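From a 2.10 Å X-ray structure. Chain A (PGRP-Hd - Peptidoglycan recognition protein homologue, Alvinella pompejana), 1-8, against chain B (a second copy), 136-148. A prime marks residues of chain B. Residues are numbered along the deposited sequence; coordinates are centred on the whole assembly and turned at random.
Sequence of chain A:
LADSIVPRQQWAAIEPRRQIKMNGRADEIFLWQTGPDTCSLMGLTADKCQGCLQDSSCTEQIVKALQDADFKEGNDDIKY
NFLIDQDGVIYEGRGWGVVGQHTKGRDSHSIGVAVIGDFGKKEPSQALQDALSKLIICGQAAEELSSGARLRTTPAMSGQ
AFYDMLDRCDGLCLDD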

# COMPACT_ATOMS: atom_id res chain seq x y z
N LEU A 1 -0.52 -9.23 6.04
CA LEU A 1 -1.75 -9.31 5.21
C LEU A 1 -2.61 -8.08 5.42
O LEU A 1 -2.78 -7.27 4.50
CB LEU A 1 -2.55 -10.57 5.58
N ALA A 2 -3.14 -7.93 6.62
CA ALA A 2 -3.99 -6.79 6.94
C ALA A 2 -3.38 -5.86 8.01
O ALA A 2 -3.99 -4.84 8.37
CB ALA A 2 -5.36 -7.28 7.39
N ASP A 3 -2.19 -6.20 8.49
CA ASP A 3 -1.54 -5.39 9.52
C ASP A 3 -0.81 -4.17 8.95
O ASP A 3 -0.29 -4.20 7.84
CB ASP A 3 -0.58 -6.27 10.33
CG ASP A 3 -1.30 -7.41 11.02
OD1 ASP A 3 -2.27 -7.12 11.77
OD2 ASP A 3 -0.92 -8.59 10.82
N SER A 4 -0.78 -3.08 9.72
CA SER A 4 -0.12 -1.88 9.25
C SER A 4 1.38 -1.96 9.47
O SER A 4 1.87 -2.82 10.20
CB SER A 4 -0.66 -0.64 9.96
OG SER A 4 -0.16 -0.56 11.28
N ILE A 5 2.11 -1.07 8.81
CA ILE A 5 3.55 -1.00 8.95
C ILE A 5 3.77 -0.46 10.36
O ILE A 5 3.01 0.40 10.81
CB ILE A 5 4.16 -0.05 7.88
CG1 ILE A 5 4.08 -0.71 6.50
CG2 ILE A 5 5.60 0.30 8.22
CD1 ILE A 5 4.25 0.24 5.34
N VAL A 6 4.77 -0.97 11.07
CA VAL A 6 5.04 -0.50 12.43
C VAL A 6 5.74 0.87 12.40
O VAL A 6 6.87 0.99 11.93
CB VAL A 6 5.91 -1.50 13.21
CG1 VAL A 6 6.18 -0.97 14.60
CG2 VAL A 6 5.21 -2.85 13.30
N PRO A 7 5.07 1.92 12.91
CA PRO A 7 5.61 3.28 12.94
C PRO A 7 6.81 3.44 13.87
O PRO A 7 7.00 2.65 14.79
CB PRO A 7 4.41 4.10 13.39
CG PRO A 7 3.77 3.17 14.38
CD PRO A 7 3.81 1.84 13.67
N ARG A 8 7.61 4.47 13.60
CA ARG A 8 8.81 4.78 14.38
C ARG A 8 8.54 4.77 15.87
O ARG A 8 9.28 4.17 16.64
CB ARG A 8 9.36 6.16 14.00
CG ARG A 8 9.90 6.29 12.60
CD ARG A 8 10.32 7.74 12.31
NE ARG A 8 11.46 8.16 13.13
CZ ARG A 8 12.72 7.86 12.86
NH1 ARG A 8 13.02 7.12 11.80
NH2 ARG A 8 13.69 8.29 13.66
N ILE B 136 -7.47 -2.32 -0.26
CA ILE B 136 -7.74 -2.61 1.14
C ILE B 136 -6.46 -2.93 1.90
O ILE B 136 -6.17 -2.34 2.94
CB ILE B 136 -8.72 -3.79 1.27
CG1 ILE B 136 -10.09 -3.40 0.69
CG2 ILE B 136 -8.84 -4.22 2.74
CD1 ILE B 136 -11.17 -4.43 0.88
N ILE B 137 -5.69 -3.87 1.36
CA ILE B 137 -4.44 -4.28 1.99
C ILE B 137 -3.48 -3.10 2.13
O ILE B 137 -2.91 -2.88 3.19
CB ILE B 137 -3.76 -5.39 1.18
CG1 ILE B 137 -4.72 -6.58 1.05
CG2 ILE B 137 -2.48 -5.83 1.87
CD1 ILE B 137 -4.18 -7.73 0.22
N CYS B 138 -3.32 -2.33 1.06
CA CYS B 138 -2.42 -1.19 1.12
C CYS B 138 -2.91 -0.12 2.10
O CYS B 138 -2.11 0.46 2.83
CB CYS B 138 -2.23 -0.60 -0.28
SG CYS B 138 -1.21 -1.67 -1.37
N GLY B 139 -4.21 0.13 2.12
CA GLY B 139 -4.75 1.13 3.02
C GLY B 139 -4.50 0.74 4.47
O GLY B 139 -4.20 1.59 5.32
N GLN B 140 -4.62 -0.55 4.75
CA GLN B 140 -4.39 -1.05 6.09
C GLN B 140 -2.90 -0.95 6.45
O GLN B 140 -2.55 -0.55 7.55
CB GLN B 140 -4.89 -2.50 6.18
CG GLN B 140 -6.43 -2.59 6.19
CD GLN B 140 -6.95 -4.02 6.16
OE1 GLN B 140 -8.02 -4.31 6.70
NE2 GLN B 140 -6.21 -4.90 5.50
N ALA B 141 -2.04 -1.29 5.49
CA ALA B 141 -0.60 -1.23 5.71
C ALA B 141 -0.21 0.18 6.13
O ALA B 141 0.67 0.36 6.97
CB ALA B 141 0.15 -1.63 4.45
N ALA B 142 -0.86 1.18 5.54
CA ALA B 142 -0.53 2.56 5.85
C ALA B 142 -1.41 3.19 6.94
O ALA B 142 -1.47 4.41 7.06
CB ALA B 142 -0.59 3.39 4.58
N GLU B 143 -2.06 2.34 7.73
CA GLU B 143 -2.91 2.81 8.81
C GLU B 143 -4.06 3.73 8.39
O GLU B 143 -4.53 4.53 9.20
CB GLU B 143 -2.07 3.53 9.87
CG GLU B 143 -0.84 2.76 10.31
CD GLU B 143 -0.30 3.24 11.65
OE1 GLU B 143 -0.93 2.94 12.68
OE2 GLU B 143 0.76 3.92 11.67
N GLU B 144 -4.50 3.61 7.15
CA GLU B 144 -5.62 4.42 6.66
C GLU B 144 -6.91 3.70 7.00
O GLU B 144 -7.93 4.32 7.27
CB GLU B 144 -5.51 4.63 5.14
CG GLU B 144 -4.38 5.57 4.72
CD GLU B 144 -4.60 7.00 5.19
OE1 GLU B 144 -3.75 7.87 4.89
OE2 GLU B 144 -5.62 7.26 5.86
N LEU B 145 -6.83 2.37 6.99
CA LEU B 145 -7.96 1.49 7.32
C LEU B 145 -7.59 0.59 8.49
O LEU B 145 -6.45 0.13 8.59
CB LEU B 145 -8.31 0.58 6.13
CG LEU B 145 -9.18 1.09 4.98
CD1 LEU B 145 -9.19 0.03 3.88
CD2 LEU B 145 -10.60 1.37 5.48
N SER B 146 -8.56 0.34 9.38
CA SER B 146 -8.33 -0.52 10.53
C SER B 146 -8.09 -1.93 10.03
O SER B 146 -8.70 -2.35 9.05
CB SER B 146 -9.55 -0.53 11.45
OG SER B 146 -10.62 -1.23 10.84
N SER B 147 -7.21 -2.66 10.71
CA SER B 147 -6.87 -4.03 10.32
C SER B 147 -8.05 -5.00 10.31
O SER B 147 -7.92 -6.13 9.84
CB SER B 147 -5.78 -4.58 11.23
OG SER B 147 -5.33 -5.85 10.76
N GLY B 148 -9.20 -4.58 10.82
CA GLY B 148 -10.35 -5.47 10.82
C GLY B 148 -11.50 -4.98 9.94
O GLY B 148 -12.53 -5.64 9.83
O HOH W 1 -1.39 0.73 13.60
O HOH W 2 2.42 2.81 10.00

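The N-terminal stretch of chain A has no regular helix or strand and crosses the end of a chain B helix, whose last helical residue here is Ala141′. The backbones come closest where Ser4 CA lies 3.6 Å from Ala141′ CA, near enough that no side chain separates them. Here Ile5 N donates a nearly straight hydrogen bond to Ala141′ O (2.7 Å, 167°). That carbonyl is free for an outside donor because the chain leaves helical geometry at Ala142′; Gln140′ O, one residue earlier, instead accepts from Glu143′ N (2.9 Å).

Beside this bond Ser4 CB sits 3.1 Å from Gln140′ O and 3.4 Å from Glu143′ CG. Farther toward the start of chain A, the backbone Leu1 O approaches the methyl Ile137′ CG2 to 3.0 Å, a tight contact without polar pairing. At the other end of the chain B stretch, Ser147′ points its CB toward chain A, and its OG lies 2.9 Å from Ala2 O and 3.5 Å from Asp3 OD1; its single proton can serve either acceptor, each only weakly. Water extends the reach of Glu143′: water 1 joins Glu143′ OE1 (2.4 Å) to Ser4 OG (2.9 Å), and water 2 donates to both Glu143′ OE2 and Ile5 O (2.6 Å each), bridging two acceptors that cannot bond directly.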